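Local coordinates for glycinin A3B4 subunit (Glycine max, PDB 2D5F), which is an 11S seed storage globulin that assembles into hexamers, probably serving as a nitrogen and amino-acid reserve for the germinating soybean, at residues Ala341-Pro346 against Ser487-Asn492. Sequence-based numbering, arbitrary orientation.
Sequences ADFYNP and SGPLVN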
loop_
_atom_site.group_PDB
_atom_site.type_symbol
_atom_site.label_atom_id
_atom_site.label_comp_id
_atom_site.label_asym_id
_atom_site.label_seq_id
_atom_site.Cartn_x
_atom_site.Cartn_y
_atom_site.Cartn_z
ATOM N N ALA B 341 -12.757 26.328 6.092
ATOM C CA ALA B 341 -12.227 26.207 7.445
ATOM C C ALA B 341 -12.464 24.834 8.076
ATOM O O ALA B 341 -13.557 24.268 7.975
ATOM C CB ALA B 341 -12.832 27.295 8.331
ATOM N N ASP B 342 -11.437 24.316 8.742
ATOM C CA ASP B 342 -11.526 23.022 9.407
ATOM C C ASP B 342 -11.751 23.219 10.903
ATOM O O ASP B 342 -12.342 22.368 11.567
ATOM C CB ASP B 342 -10.259 22.211 9.133
ATOM C CG ASP B 342 -10.155 21.795 7.676
ATOM O OD1 ASP B 342 -9.027 21.715 7.149
ATOM O OD2 ASP B 342 -11.210 21.544 7.051
ATOM N N PHE B 343 -11.270 24.349 11.414
ATOM C CA PHE B 343 -11.443 24.745 12.815
ATOM C C PHE B 343 -12.017 26.159 12.729
ATOM O O PHE B 343 -11.574 26.953 11.901
ATOM C CB PHE B 343 -10.111 24.822 13.565
ATOM C CG PHE B 343 -9.420 23.501 13.745
ATOM C CD1 PHE B 343 -8.750 22.898 12.683
ATOM C CD2 PHE B 343 -9.391 22.887 14.992
ATOM C CE1 PHE B 343 -8.053 21.703 12.865
ATOM C CE2 PHE B 343 -8.699 21.692 15.188
ATOM C CZ PHE B 343 -8.028 21.100 14.122
ATOM N N TYR B 344 -12.990 26.483 13.574
ATOM C CA TYR B 344 -13.582 27.814 13.518
ATOM C C TYR B 344 -14.259 28.257 14.807
ATOM O O TYR B 344 -15.004 27.498 15.428
ATOM C CB TYR B 344 -14.587 27.887 12.361
ATOM C CG TYR B 344 -15.310 29.214 12.234
ATOM C CD1 TYR B 344 -16.702 29.282 12.342
ATOM C CD2 TYR B 344 -14.610 30.399 12.000
ATOM C CE1 TYR B 344 -17.378 30.491 12.221
ATOM C CE2 TYR B 344 -15.279 31.618 11.877
ATOM C CZ TYR B 344 -16.664 31.654 11.988
ATOM O OH TYR B 344 -17.344 32.847 11.866
ATOM N N ASN B 345 -13.969 29.501 15.192
ATOM C CA ASN B 345 -14.524 30.160 16.376
ATOM C C ASN B 345 -14.790 31.577 15.877
ATOM O O ASN B 345 -13.858 32.370 15.712
ATOM C CB ASN B 345 -13.502 30.205 17.511
ATOM C CG ASN B 345 -14.018 30.952 18.734
ATOM O OD1 ASN B 345 -14.764 31.926 18.611
ATOM N ND2 ASN B 345 -13.608 30.511 19.916
ATOM N N PRO B 346 -16.067 31.918 15.639
ATOM C CA PRO B 346 -16.449 33.247 15.144
ATOM C C PRO B 346 -15.797 34.446 15.828
ATOM O O PRO B 346 -15.671 35.510 15.225
ATOM C CB PRO B 346 -17.974 33.245 15.287
ATOM C CG PRO B 346 -18.201 32.328 16.453
ATOM C CD PRO B 346 -17.247 31.195 16.146
ATOM N N SER B 487 -13.444 24.927 23.788
ATOM C CA SER B 487 -12.662 23.705 23.650
ATOM C C SER B 487 -11.521 23.709 22.623
ATOM O O SER B 487 -10.457 23.138 22.872
ATOM C CB SER B 487 -13.612 22.547 23.346
ATOM O OG SER B 487 -12.942 21.305 23.424
ATOM N N GLY B 488 -11.740 24.354 21.482
ATOM C CA GLY B 488 -10.733 24.378 20.433
ATOM C C GLY B 488 -9.440 25.144 20.658
ATOM O O GLY B 488 -9.227 25.734 21.718
ATOM N N PRO B 489 -8.547 25.144 19.652
ATOM C CA PRO B 489 -7.247 25.823 19.670
ATOM C C PRO B 489 -7.345 27.329 19.436
ATOM O O PRO B 489 -6.395 28.070 19.689
ATOM C CB PRO B 489 -6.480 25.119 18.554
ATOM C CG PRO B 489 -7.548 24.840 17.554
ATOM C CD PRO B 489 -8.698 24.345 18.421
ATOM N N LEU B 490 -8.491 27.782 18.945
ATOM C CA LEU B 490 -8.683 29.205 18.686
ATOM C C LEU B 490 -9.399 29.818 19.881
ATOM O O LEU B 490 -10.535 29.457 20.188
ATOM C CB LEU B 490 -9.487 29.393 17.399
ATOM C CG LEU B 490 -8.731 28.845 16.185
ATOM C CD1 LEU B 490 -9.672 28.656 15.011
ATOM C CD2 LEU B 490 -7.594 29.791 15.841
ATOM N N VAL B 491 -8.722 30.755 20.543
ATOM C CA VAL B 491 -9.251 31.398 21.741
ATOM C C VAL B 491 -9.527 32.897 21.663
ATOM O O VAL B 491 -8.690 33.682 21.216
ATOM C CB VAL B 491 -8.300 31.159 22.929
ATOM C CG1 VAL B 491 -8.789 31.912 24.160
ATOM C CG2 VAL B 491 -8.200 29.668 23.213
ATOM N N ASN B 492 -10.714 33.291 22.107
ATOM C CA ASN B 492 -11.071 34.701 22.136
ATOM C C ASN B 492 -10.909 35.116 23.597
ATOM O O ASN B 492 -11.760 34.827 24.434
ATOM C CB ASN B 492 -12.512 34.908 21.649
ATOM C CG ASN B 492 -13.535 34.137 22.467
ATOM O OD1 ASN B 492 -14.393 34.735 23.128
ATOM N ND2 ASN B 492 -13.459 32.804 22.424
#
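Phe343 and Asn345 reach from strand 343-345 onto Pro489, Leu490 and Asn492, joining the two facing sheets of the C-terminal cupin beta-barrel. The first strand edges one sheet, and strand 490-491 pairs with 379-385 in the other; the backbones stay 6.4 Å apart at Asn345 CA and Leu490 CA, and the contact is made mainly by side chains. Phe343 has CG anti to its carbonyl carbon, and the Phe343 and Pro489 side chains cross at about a right angle, Phe343 CD2 lying 3.7 Å from Pro489 CG. A rigid proline suits this place because its compact CG and CD pack against the aromatic. The Pro489 carbonyl is hydrogen-bonded to Ser381 OG in the second sheet. Leu490 supplies a longer branched arm whose CD1 rests 4.1 Å from Phe343 CB and 4.0 Å from Phe343 O, with Ile351 adding to this apolar layer. Next to Phe343, Asp342 shares Ile351 with it in a classic beta bulge, and its carboxylate forms a salt bridge with Lys113 of a second subunit, so the contact borders a subunit interface. Toward the other end the packing turns polar. Asn345 has CG anti to its backbone N (chi1 177°), and its OD1 accepts a bond from Lys347 N, which helps fix the amide while ND2 faces the other strand. There Asn345 ND2 donates weakly to Leu490 O at 3.3 Å, with an N-H...O angle of 133°. The Asn492 amide plane is turned 62° from that of Asn345, and the two ND2 atoms, both donors, approach to 3.4 Å without bonding.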